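Local coordinates for polyhedrin (Simulium ubiquitum cypovirus, PDB 5A9A), which forms the crystalline matrix of cypovirus occlusion bodies (polyhedra), which probably embeds and protects virus particles, and binds UTP, at residues 35-40 with 216-221; 107-112 with 157-162; 118-123 with 172-177; 151-156 with 230-235. All blocks are in the same frame, centred on the assembly; numbering follows the deposited sequence.

Contact 1. Residues 35-40 with 216-221; sequences RVAIIF and DYMQAK
Arg35 carries CG anti to its backbone N (chi1 -166°) and its chain runs extended to NE, toward Lys221, whose own chain bends at chi2. Lys221 CB lies over one face of the guanidinium, 4.0 Å from Arg35 NH1, and Lys221 CD lies 3.9 Å from Arg35 NH2. The like charges keep their distance, with Arg35 NH2 and Lys221 NZ 5.0 Å apart. Asp127 of the second subunit makes salt bridges to both groups, and Asp51 of the same chain makes another to Arg35; these acids would be expected to offset the repulsion. Tyr217 presents OH 4.1 Å from Arg35 NH2, its ring turned 77° from the guanidinium plane. Further along, the contact is apolar: Met218 sets CE 4.4 Å from Ala37 CB and SD 4.2 Å from Ile39 CD1. No hydrogen bond joins the two segments. The segment axes, which run 174° apart, stay 11.7 Å from each other, and the contact across them is made by side chains. The case illustrates helix-on-sheet packing, in which alternate strand residues, here Arg35, Ala37 and Ile39, meet a helix lying antiparallel over their face of the sheet.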
loop_
_atom_site.group_PDB
_atom_site.type_symbol
_atom_site.label_atom_id
_atom_site.label_comp_id
_atom_site.label_asym_id
_atom_site.label_seq_id
_atom_site.Cartn_x
_atom_site.Cartn_y
_atom_site.Cartn_z
ATOM N N ARG A 35 6.853 6.075 15.526
ATOM C CA ARG A 35 5.960 7.109 15.016
ATOM C C ARG A 35 6.713 8.223 14.288
ATOM O O ARG A 35 7.655 8.813 14.822
ATOM C CB ARG A 35 5.112 7.683 16.155
ATOM C CG ARG A 35 3.925 8.516 15.687
ATOM C CD ARG A 35 2.876 8.664 16.782
ATOM N NE ARG A 35 1.678 9.349 16.301
ATOM C CZ ARG A 35 0.692 9.780 17.083
ATOM N NH1 ARG A 35 0.755 9.612 18.398
ATOM N NH2 ARG A 35 -0.358 10.390 16.550
ATOM N N VAL A 36 6.288 8.493 13.059
ATOM C CA VAL A 36 6.924 9.496 12.217
ATOM C C VAL A 36 5.891 10.501 11.723
ATOM O O VAL A 36 4.824 10.121 11.233
ATOM C CB VAL A 36 7.595 8.846 10.987
ATOM C CG1 VAL A 36 7.953 9.899 9.943
ATOM C CG2 VAL A 36 8.825 8.059 11.403
ATOM N N ALA A 37 6.205 11.784 11.862
ATOM C CA ALA A 37 5.363 12.832 11.297
ATOM C C ALA A 37 6.075 13.513 10.134
ATOM O O ALA A 37 7.139 14.114 10.313
ATOM C CB ALA A 37 4.995 13.854 12.364
ATOM N N ILE A 38 5.500 13.392 8.941
ATOM C CA ILE A 38 5.971 14.141 7.785
ATOM C C ILE A 38 5.170 15.431 7.708
ATOM O O ILE A 38 3.944 15.396 7.595
ATOM C CB ILE A 38 5.763 13.368 6.468
ATOM C CG1 ILE A 38 6.311 11.942 6.577
ATOM C CG2 ILE A 38 6.416 14.113 5.314
ATOM C CD1 ILE A 38 7.814 11.857 6.766
ATOM N N ILE A 39 5.859 16.566 7.774
ATOM C CA ILE A 39 5.193 17.862 7.787
ATOM C C ILE A 39 5.659 18.734 6.625
ATOM O O ILE A 39 6.843 19.058 6.518
ATOM C CB ILE A 39 5.477 18.616 9.100
ATOM C CG1 ILE A 39 5.268 17.688 10.297
ATOM C CG2 ILE A 39 4.589 19.851 9.200
ATOM C CD1 ILE A 39 5.808 18.241 11.593
ATOM N N PHE A 40 4.723 19.113 5.760
ATOM C CA PHE A 40 5.028 20.012 4.654
ATOM C C PHE A 40 4.657 21.445 5.015
ATOM O O PHE A 40 3.646 21.684 5.675
ATOM C CB PHE A 40 4.274 19.591 3.393
ATOM C CG PHE A 40 4.696 18.257 2.848
ATOM C CD1 PHE A 40 5.770 18.158 1.977
ATOM C CD2 PHE A 40 4.015 17.103 3.199
ATOM C CE1 PHE A 40 6.158 16.929 1.467
ATOM C CE2 PHE A 40 4.398 15.873 2.696
ATOM C CZ PHE A 40 5.470 15.786 1.829
ATOM N N ASP A 216 1.746 22.762 19.495
ATOM C CA ASP A 216 0.750 22.171 20.385
ATOM C C ASP A 216 0.501 20.700 20.035
ATOM O O ASP A 216 0.446 19.842 20.920
ATOM C CB ASP A 216 -0.555 22.971 20.307
ATOM C CG ASP A 216 -1.557 22.566 21.369
ATOM O OD1 ASP A 216 -2.304 21.591 21.146
ATOM O OD2 ASP A 216 -1.609 23.232 22.425
ATOM N N TYR A 217 0.355 20.413 18.744
ATOM C CA TYR A 217 0.130 19.044 18.277
ATOM C C TYR A 217 1.307 18.137 18.627
ATOM O O TYR A 217 1.128 17.042 19.158
ATOM C CB TYR A 217 -0.093 19.033 16.763
ATOM C CG TYR A 217 -0.339 17.656 16.172
ATOM C CD1 TYR A 217 -1.624 17.134 16.089
ATOM C CD2 TYR A 217 0.712 16.890 15.678
ATOM C CE1 TYR A 217 -1.856 15.883 15.542
ATOM C CE2 TYR A 217 0.490 15.638 15.134
ATOM C CZ TYR A 217 -0.794 15.140 15.067
ATOM O OH TYR A 217 -1.023 13.896 14.523
ATOM N N MET A 218 2.513 18.598 18.322
ATOM C CA MET A 218 3.707 17.793 18.547
ATOM C C MET A 218 3.890 17.501 20.038
ATOM O O MET A 218 4.282 16.401 20.426
ATOM C CB MET A 218 4.936 18.497 17.969
ATOM C CG MET A 218 4.840 18.743 16.465
ATOM S SD MET A 218 4.622 17.226 15.505
ATOM C CE MET A 218 6.268 16.518 15.618
ATOM N N GLN A 219 3.590 18.489 20.872
ATOM C CA GLN A 219 3.672 18.313 22.316
ATOM C C GLN A 219 2.554 17.410 22.844
ATOM O O GLN A 219 2.760 16.646 23.789
ATOM C CB GLN A 219 3.660 19.675 23.018
ATOM C CG GLN A 219 4.925 20.479 22.748
ATOM C CD GLN A 219 4.980 21.796 23.493
ATOM O OE1 GLN A 219 3.953 22.409 23.780
ATOM N NE2 GLN A 219 6.192 22.241 23.809
ATOM N N ALA A 220 1.378 17.490 22.230
ATOM C CA ALA A 220 0.263 16.630 22.610
ATOM C C ALA A 220 0.546 15.167 22.270
ATOM O O ALA A 220 0.238 14.269 23.056
ATOM C CB ALA A 220 -1.017 17.088 21.925
ATOM N N LYS A 221 1.129 14.933 21.098
ATOM C CA LYS A 221 1.409 13.577 20.636
ATOM C C LYS A 221 2.801 13.119 21.070
ATOM O O LYS A 221 3.195 11.981 20.819
ATOM C CB LYS A 221 1.306 13.499 19.113
ATOM C CG LYS A 221 0.002 14.040 18.538
ATOM C CD LYS A 221 -1.219 13.283 19.044
ATOM C CE LYS A 221 -2.497 13.891 18.480
ATOM N NZ LYS A 221 -3.728 13.187 18.925
#

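Contact 2. Residues 107-112 with 157-162; sequences MISANG and GRFLYI
Met107 and Phe159 touch most closely where Met107 CB and SD each come to Phe159 CZ, CB at 3.7 Å. The sulfur lies at the rim of the ring, 5.0 Å from its centroid and 79° off the normal, a Met-aromatic contact made at the edge. Ser109 CB also meets that ring at its edge, 3.9 Å from Phe159 CD1, while Met107 CG packs against Tyr161 CD2. Phe159 CG is anti to the backbone N (chi1 -169°), on the way to a ring that meets both Met107 and Ser109. On the other face of the sheet, Ile108 lies beside Leu160 and sets its CD1 4.4 Å from Ile162 CD1.

Behind these side chains the backbones hold an antiparallel register. Ile108 with Leu160 and Ala110 with Arg158 are hydrogen-bonded pairs, each closed by two N-H...O bonds. Between them, Ser109 and Phe159 form a non-hydrogen-bonded pair, with Phe159 CA making a CH...O contact of 3.3 Å to Ile108 O. A second shell fixes the polar groups: Asn111 ND2 donates to Ser109 OG at 2.9 Å, and Cys224 takes a bond from Ser109 OG and gives one to Asn111 OD1. Strand 105-111 is flanked by 157-163 and 34-41, with helix 211-221 reaching Met107 and Ser109, and Val121 of strand 120-124 packing on Ile108, Leu160 and Ile162.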
loop_
_atom_site.group_PDB
_atom_site.type_symbol
_atom_site.label_atom_id
_atom_site.label_comp_id
_atom_site.label_asym_id
_atom_site.label_seq_id
_atom_site.Cartn_x
_atom_site.Cartn_y
_atom_site.Cartn_z
ATOM N N MET A 107 9.448 18.999 6.984
ATOM C CA MET A 107 10.003 18.697 8.294
ATOM C C MET A 107 9.616 17.273 8.661
ATOM O O MET A 107 8.457 16.874 8.503
ATOM C CB MET A 107 9.490 19.674 9.351
ATOM C CG MET A 107 9.842 21.126 9.074
ATOM S SD MET A 107 9.335 22.220 10.412
ATOM C CE MET A 107 7.555 22.045 10.338
ATOM N N ILE A 108 10.584 16.503 9.143
ATOM C CA ILE A 108 10.321 15.122 9.521
ATOM C C ILE A 108 10.706 14.860 10.970
ATOM O O ILE A 108 11.872 14.989 11.352
ATOM C CB ILE A 108 11.068 14.131 8.614
ATOM C CG1 ILE A 108 10.697 14.376 7.148
ATOM C CG2 ILE A 108 10.732 12.700 9.009
ATOM C CD1 ILE A 108 11.363 13.425 6.179
ATOM N N SER A 109 9.707 14.500 11.767
ATOM C CA SER A 109 9.918 14.121 13.154
ATOM C C SER A 109 9.848 12.603 13.265
ATOM O O SER A 109 8.777 12.015 13.134
ATOM C CB SER A 109 8.851 14.764 14.041
ATOM O OG SER A 109 8.934 14.281 15.369
ATOM N N ALA A 110 10.995 11.974 13.494
ATOM C CA ALA A 110 11.060 10.520 13.608
ATOM C C ALA A 110 11.273 10.121 15.061
ATOM O O ALA A 110 12.210 10.585 15.710
ATOM C CB ALA A 110 12.175 9.972 12.737
ATOM N N ASN A 111 10.404 9.254 15.569
ATOM C CA ASN A 111 10.406 8.931 16.991
ATOM C C ASN A 111 10.288 7.440 17.268
ATOM O O ASN A 111 9.504 6.737 16.628
ATOM C CB ASN A 111 9.260 9.659 17.688
ATOM C CG ASN A 111 9.242 11.137 17.376
ATOM O OD1 ASN A 111 9.766 11.950 18.137
ATOM N ND2 ASN A 111 8.640 11.498 16.246
ATOM N N GLY A 112 11.071 6.969 18.234
ATOM C CA GLY A 112 11.011 5.586 18.663
ATOM C C GLY A 112 12.356 4.888 18.610
ATOM O O GLY A 112 13.396 5.508 18.375
ATOM N N GLY A 157 14.021 10.644 19.740
ATOM C CA GLY A 157 13.567 11.386 18.578
ATOM C C GLY A 157 14.598 12.264 17.904
ATOM O O GLY A 157 15.436 12.882 18.563
ATOM N N ARG A 158 14.518 12.320 16.577
ATOM C CA ARG A 158 15.352 13.216 15.784
ATOM C C ARG A 158 14.482 13.951 14.771
ATOM O O ARG A 158 13.399 13.480 14.426
ATOM C CB ARG A 158 16.466 12.437 15.083
ATOM C CG ARG A 158 17.305 11.603 16.037
ATOM C CD ARG A 158 18.612 11.151 15.409
ATOM N NE ARG A 158 19.405 10.354 16.342
ATOM C CZ ARG A 158 20.554 9.758 16.038
ATOM N NH1 ARG A 158 21.062 9.861 14.815
ATOM N NH2 ARG A 158 21.196 9.056 16.961
ATOM N N PHE A 159 14.969 15.094 14.295
ATOM C CA PHE A 159 14.156 16.027 13.524
ATOM C C PHE A 159 14.953 16.537 12.323
ATOM O O PHE A 159 16.101 16.960 12.470
ATOM C CB PHE A 159 13.747 17.188 14.436
ATOM C CG PHE A 159 12.689 18.086 13.863
ATOM C CD1 PHE A 159 11.353 17.726 13.908
ATOM C CD2 PHE A 159 13.029 19.303 13.305
ATOM C CE1 PHE A 159 10.376 18.563 13.393
ATOM C CE2 PHE A 159 12.060 20.143 12.790
ATOM C CZ PHE A 159 10.732 19.772 12.834
ATOM N N LEU A 160 14.349 16.487 11.139
ATOM C CA LEU A 160 15.043 16.880 9.912
ATOM C C LEU A 160 14.288 17.972 9.158
ATOM O O LEU A 160 13.073 17.889 8.982
ATOM C CB LEU A 160 15.231 15.668 8.998
ATOM C CG LEU A 160 15.968 15.914 7.680
ATOM C CD1 LEU A 160 17.445 16.186 7.928
ATOM C CD2 LEU A 160 15.799 14.725 6.750
ATOM N N TYR A 161 15.020 18.989 8.711
ATOM C CA TYR A 161 14.452 20.042 7.875
ATOM C C TYR A 161 14.960 19.912 6.443
ATOM O O TYR A 161 16.161 19.763 6.210
ATOM C CB TYR A 161 14.808 21.425 8.428
ATOM C CG TYR A 161 14.278 22.569 7.591
ATOM C CD1 TYR A 161 15.025 23.093 6.544
ATOM C CD2 TYR A 161 13.027 23.118 7.841
ATOM C CE1 TYR A 161 14.546 24.138 5.777
ATOM C CE2 TYR A 161 12.539 24.160 7.078
ATOM C CZ TYR A 161 13.300 24.665 6.047
ATOM O OH TYR A 161 12.815 25.701 5.283
ATOM N N ILE A 162 14.042 19.966 5.485
ATOM C CA ILE A 162 14.404 19.876 4.077
ATOM C C ILE A 162 13.813 21.047 3.305
ATOM O O ILE A 162 12.599 21.141 3.155
ATOM C CB ILE A 162 13.884 18.571 3.442
ATOM C CG1 ILE A 162 14.408 17.358 4.210
ATOM C CG2 ILE A 162 14.292 18.496 1.979
ATOM C CD1 ILE A 162 13.925 16.033 3.656
#

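Contact 3. Residues 118-123 with 172-177; sequences NVRVEV and KFKFPS
Lys174 begins beside its strand partner Arg120, with CB 4.1 Å from Arg120 O, and ends near Asn118. The chain folds through bends at chi2 and chi3 (chi3 -67°). Its CD comes to 3.6 Å from Asn118 O. Its CE lies 4.2 Å from Arg120 CG. At the tip, NZ donates to a water at 2.6 Å. That water in turn donates to Asn118 O, so ammonium and carbonyl are bridged through solvent. It also sits over the centre of the Arg120 guanidinium, 3.0 Å above its plane. Arg120 NH1 donates to Val119 O, which lies in the guanidinium plane although the donor stands 59° out of the carbonyl plane, and to Glu117 O just before the segment. The nearby positive charges of Lys174 and Arg120 may repel, and the water near both groups may partly screen them. Beyond the segments, Lys174 NZ gives a weak hydrogen bond to Asn197 of the third subunit.

Four backbone bonds tie the segments, two at Arg120 with Lys174 and two at Glu122 with Lys172. Where Val121 points, the packing is apolar: Val121 CG2 meets Phe175 CZ at 3.4 Å, and Val119 CG1 meets Phe175 CE1 at 3.7 Å. The two strands are the inner ones of a four-stranded antiparallel sheet, between 57-62 and 145-146, with Val121 and Phe175 packing on strand 105-111 of the larger sheet.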
loop_
_atom_site.group_PDB
_atom_site.type_symbol
_atom_site.label_atom_id
_atom_site.label_comp_id
_atom_site.label_asym_id
_atom_site.label_seq_id
_atom_site.Cartn_x
_atom_site.Cartn_y
_atom_site.Cartn_z
ATOM N N ASN A 118 20.456 2.978 9.683
ATOM C CA ASN A 118 19.780 2.437 8.506
ATOM C C ASN A 118 18.648 3.317 7.988
ATOM O O ASN A 118 17.956 2.953 7.035
ATOM C CB ASN A 118 19.251 1.032 8.804
ATOM C CG ASN A 118 20.336 -0.025 8.730
ATOM O OD1 ASN A 118 21.518 0.293 8.605
ATOM N ND2 ASN A 118 19.939 -1.289 8.804
ATOM N N VAL A 119 18.460 4.471 8.617
ATOM C CA VAL A 119 17.465 5.431 8.158
ATOM C C VAL A 119 17.857 6.007 6.799
ATOM O O VAL A 119 19.024 6.328 6.556
ATOM C CB VAL A 119 17.290 6.583 9.173
ATOM C CG1 VAL A 119 16.555 7.760 8.540
ATOM C CG2 VAL A 119 16.556 6.090 10.410
ATOM N N ARG A 120 16.874 6.122 5.913
ATOM C CA ARG A 120 17.073 6.764 4.621
ATOM C C ARG A 120 15.927 7.731 4.361
ATOM O O ARG A 120 14.761 7.350 4.439
ATOM C CB ARG A 120 17.113 5.731 3.492
ATOM C CG ARG A 120 18.179 4.651 3.634
ATOM C CD ARG A 120 19.588 5.197 3.468
ATOM N NE ARG A 120 20.578 4.122 3.443
ATOM C CZ ARG A 120 21.233 3.674 4.512
ATOM N NH1 ARG A 120 21.020 4.212 5.707
ATOM N NH2 ARG A 120 22.110 2.687 4.385
ATOM N N VAL A 121 16.266 8.981 4.069
ATOM C CA VAL A 121 15.287 9.965 3.623
ATOM C C VAL A 121 15.834 10.621 2.368
ATOM O O VAL A 121 16.887 11.256 2.396
ATOM C CB VAL A 121 15.013 11.042 4.685
ATOM C CG1 VAL A 121 14.061 12.098 4.134
ATOM C CG2 VAL A 121 14.444 10.416 5.951
ATOM N N GLU A 122 15.120 10.463 1.260
ATOM C CA GLU A 122 15.643 10.910 -0.021
ATOM C C GLU A 122 14.663 11.809 -0.760
ATOM O O GLU A 122 13.496 11.463 -0.945
ATOM C CB GLU A 122 16.004 9.700 -0.885
ATOM C CG GLU A 122 16.830 10.046 -2.114
ATOM C CD GLU A 122 17.560 8.840 -2.681
ATOM O OE1 GLU A 122 16.888 7.931 -3.214
ATOM O OE2 GLU A 122 18.807 8.803 -2.593
ATOM N N VAL A 123 15.150 12.974 -1.167
ATOM C CA VAL A 123 14.376 13.872 -2.009
ATOM C C VAL A 123 14.591 13.450 -3.453
ATOM O O VAL A 123 15.673 13.629 -4.012
ATOM C CB VAL A 123 14.806 15.335 -1.814
ATOM C CG1 VAL A 123 13.942 16.259 -2.657
ATOM C CG2 VAL A 123 14.720 15.715 -0.344
ATOM N N LYS A 172 10.963 9.816 -0.726
ATOM C CA LYS A 172 10.976 8.397 -0.378
ATOM C C LYS A 172 11.735 8.242 0.935
ATOM O O LYS A 172 12.758 8.893 1.139
ATOM C CB LYS A 172 11.643 7.571 -1.486
ATOM C CG LYS A 172 11.374 6.070 -1.393
ATOM C CD LYS A 172 11.872 5.318 -2.631
ATOM C CE LYS A 172 13.389 5.178 -2.637
ATOM N NZ LYS A 172 13.879 4.371 -3.797
ATOM N N PHE A 173 11.238 7.394 1.833
ATOM C CA PHE A 173 11.841 7.284 3.163
ATOM C C PHE A 173 11.756 5.891 3.778
ATOM O O PHE A 173 10.906 5.079 3.408
ATOM C CB PHE A 173 11.195 8.290 4.118
ATOM C CG PHE A 173 9.695 8.232 4.134
ATOM C CD1 PHE A 173 9.031 7.375 4.995
ATOM C CD2 PHE A 173 8.950 9.038 3.290
ATOM C CE1 PHE A 173 7.648 7.318 5.010
ATOM C CE2 PHE A 173 7.569 8.990 3.299
ATOM C CZ PHE A 173 6.916 8.127 4.164
ATOM N N LYS A 174 12.645 5.639 4.735
ATOM C CA LYS A 174 12.694 4.373 5.456
ATOM C C LYS A 174 13.171 4.610 6.886
ATOM O O LYS A 174 14.262 5.133 7.099
ATOM C CB LYS A 174 13.644 3.396 4.758
ATOM C CG LYS A 174 13.631 1.996 5.354
ATOM C CD LYS A 174 15.037 1.467 5.600
ATOM C CE LYS A 174 15.799 1.236 4.305
ATOM N NZ LYS A 174 16.945 0.307 4.516
ATOM N N PHE A 175 12.348 4.230 7.859
ATOM C CA PHE A 175 12.719 4.329 9.268
ATOM C C PHE A 175 12.528 2.977 9.947
ATOM O O PHE A 175 11.432 2.665 10.400
ATOM C CB PHE A 175 11.869 5.389 9.976
ATOM C CG PHE A 175 11.969 6.756 9.361
ATOM C CD1 PHE A 175 12.978 7.629 9.734
ATOM C CD2 PHE A 175 11.049 7.171 8.413
ATOM C CE1 PHE A 175 13.072 8.888 9.162
ATOM C CE2 PHE A 175 11.136 8.428 7.844
ATOM C CZ PHE A 175 12.147 9.286 8.221
ATOM N N PRO A 176 13.597 2.170 10.017
ATOM C CA PRO A 176 13.503 0.799 10.527
ATOM C C PRO A 176 13.804 0.677 12.020
ATOM O O PRO A 176 14.596 1.448 12.562
ATOM C CB PRO A 176 14.566 0.068 9.708
ATOM C CG PRO A 176 15.631 1.106 9.500
ATOM C CD PRO A 176 14.938 2.459 9.482
ATOM N N SER A 177 13.173 -0.297 12.670
ATOM C CA SER A 177 13.376 -0.534 14.098
ATOM C C SER A 177 14.777 -1.060 14.380
ATOM O O SER A 177 15.394 -1.700 13.526
ATOM C CB SER A 177 12.366 -1.562 14.620
ATOM O OG SER A 177 11.050 -1.293 14.170
HETATM O O HOH W 1 19.128 1.598 5.045
#

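Contact 4. Residues 151-156 with 230-235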
loop_
_atom_site.group_PDB
_atom_site.type_symbol
_atom_site.label_atom_id
_atom_site.label_comp_id
_atom_site.label_asym_id
_atom_site.label_seq_id
_atom_site.Cartn_x
_atom_site.Cartn_y
_atom_site.Cartn_z
ATOM N N MET A 151 18.575 16.179 13.219
ATOM C CA MET A 151 18.960 16.844 14.457
ATOM C C MET A 151 18.413 16.091 15.665
ATOM O O MET A 151 17.210 15.849 15.775
ATOM C CB MET A 151 18.474 18.292 14.442
ATOM C CG MET A 151 19.028 19.092 13.267
ATOM S SD MET A 151 18.337 20.746 13.110
ATOM C CE MET A 151 16.757 20.383 12.345
ATOM N N LYS A 152 19.311 15.719 16.569
ATOM C CA LYS A 152 18.961 14.891 17.713
ATOM C C LYS A 152 18.264 15.712 18.793
ATOM O O LYS A 152 18.808 16.700 19.280
ATOM C CB LYS A 152 20.221 14.230 18.281
ATOM C CG LYS A 152 19.958 13.149 19.320
ATOM C CD LYS A 152 21.227 12.373 19.656
ATOM C CE LYS A 152 20.995 11.412 20.815
ATOM N NZ LYS A 152 22.156 10.509 21.055
ATOM N N CYS A 153 17.057 15.292 19.159
ATOM C CA CYS A 153 16.294 15.958 20.207
ATOM C C CYS A 153 16.416 15.183 21.507
ATOM O O CYS A 153 16.370 15.764 22.590
ATOM C CB CYS A 153 14.821 16.072 19.810
ATOM S SG CYS A 153 14.514 17.177 18.417
ATOM N N SER A 154 16.571 13.868 21.389
ATOM C CA SER A 154 16.731 13.000 22.545
ATOM C C SER A 154 17.112 11.608 22.071
ATOM O O SER A 154 17.354 11.388 20.885
ATOM C CB SER A 154 15.431 12.919 23.343
ATOM O OG SER A 154 14.457 12.158 22.647
ATOM N N ALA A 155 17.154 10.667 23.005
ATOM C CA ALA A 155 17.410 9.274 22.673
ATOM C C ALA A 155 16.232 8.670 21.910
ATOM O O ALA A 155 16.369 7.624 21.273
ATOM C CB ALA A 155 17.680 8.483 23.942
ATOM N N LEU A 156 15.076 9.329 21.971
ATOM C CA LEU A 156 13.861 8.805 21.345
ATOM C C LEU A 156 13.530 9.437 19.993
ATOM O O LEU A 156 12.818 8.833 19.186
ATOM C CB LEU A 156 12.656 9.003 22.268
ATOM C CG LEU A 156 12.216 7.837 23.151
ATOM C CD1 LEU A 156 10.840 8.140 23.720
ATOM C CD2 LEU A 156 12.189 6.529 22.374
ATOM N N ALA A 230 14.711 27.403 15.756
ATOM C CA ALA A 230 15.684 26.362 16.079
ATOM C C ALA A 230 15.672 25.971 17.556
ATOM O O ALA A 230 16.669 25.468 18.072
ATOM C CB ALA A 230 17.085 26.796 15.661
ATOM N N VAL A 231 14.550 26.199 18.235
ATOM C CA VAL A 231 14.416 25.779 19.625
ATOM C C VAL A 231 13.686 24.445 19.714
ATOM O O VAL A 231 12.639 24.257 19.096
ATOM C CB VAL A 231 13.644 26.811 20.470
ATOM C CG1 VAL A 231 13.554 26.341 21.918
ATOM C CG2 VAL A 231 14.311 28.174 20.394
ATOM N N VAL A 232 14.246 23.521 20.486
ATOM C CA VAL A 232 13.602 22.235 20.722
ATOM C C VAL A 232 12.441 22.421 21.693
ATOM O O VAL A 232 12.651 22.688 22.876
ATOM C CB VAL A 232 14.588 21.211 21.313
ATOM C CG1 VAL A 232 13.900 19.869 21.516
ATOM C CG2 VAL A 232 15.805 21.057 20.408
ATOM N N ASP A 233 11.219 22.277 21.189
ATOM C CA ASP A 233 10.025 22.482 22.004
ATOM C C ASP A 233 9.475 21.160 22.528
ATOM O O ASP A 233 8.786 21.124 23.546
ATOM C CB ASP A 233 8.951 23.209 21.191
ATOM C CG ASP A 233 9.355 24.625 20.831
ATOM O OD1 ASP A 233 9.928 25.316 21.699
ATOM O OD2 ASP A 233 9.109 25.041 19.681
ATOM N N CYS A 234 9.780 20.077 21.824
ATOM C CA CYS A 234 9.375 18.743 22.244
ATOM C C CYS A 234 10.459 17.755 21.844
ATOM O O CYS A 234 11.000 17.844 20.744
ATOM C CB CYS A 234 8.042 18.360 21.598
ATOM S SG CYS A 234 7.354 16.797 22.178
ATOM N N ASN A 235 10.783 16.820 22.732
ATOM C CA ASN A 235 11.866 15.876 22.475
ATOM C C ASN A 235 11.470 14.413 22.680
ATOM O O ASN A 235 12.326 13.531 22.664
ATOM C CB ASN A 235 13.086 16.219 23.339
ATOM C CG ASN A 235 12.789 16.154 24.828
ATOM O OD1 ASN A 235 11.785 15.584 25.255
ATOM N ND2 ASN A 235 13.671 16.741 25.629
HETATM O O HOH W 2 16.385 18.082 24.258
#
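Cys153 lays its CB against that of Asn235, the two atoms 3.9 Å apart, and Cys153 O comes still closer, 3.4 Å from Asn235 CB. The sulfur takes another direction: SG is anti to the carbonyl carbon (chi1 -67°) and lies 4.2 Å from Val232 CG1. Cys234 points its CB away from the other segment.

The polar link comes from the next residue. Ser154 OG donates to Asn235 O in a short bond of 2.5 Å, nearly along the C=O axis. Ser154 OG also accepts from Leu156 N at 3.0 Å, which makes residues 154-156 an ST turn, and it receives a weak bond from Gly157 N as well. A water adds a second connection, donating to Cys153 O at 2.9 Å and accepting weakly from Asn235 ND2. The carbonyl end of the same amide is held separately, Asn235 OD1 accepting from Leu237 N.

Around the contact, Asp233 and Cys234 face Tyr225 in a classic beta bulge, and Cys153 packs on Phe159 and Ile226. With its one proton committed to Asn235 O, the Ser154 hydroxyl can serve the backbone N-H groups of the turn as acceptor. One side chain thereby shapes its own loop and holds it to the other; beside the packing of Cys153, the polar part of the link rests on one direct hydrogen bond and a water bridge with one weak leg.

Contacts 1, 2 and 4 share the six-stranded sheet, where strands 34-41, 105-111, 157-163 and 151-152 follow one another across it. Contact 1 sets a helix on this sheet, contact 2 zips two of its inner strands together, and contact 4 joins the loop after strand 151-152 to 230-235. Contact 3 belongs to the four-stranded sheet, its centre about 11 Å from that of contact 2, and Ile108 packing on Val121 and Phe175 joins the two layers. Contacts 3 and 4 do not touch, their nearest atoms about 10 Å apart. Along the chain, contacts 2 and 3 cross each other within the loop closed by contact 1, while contact 4 crosses all three, so the layers are interleaved in sequence.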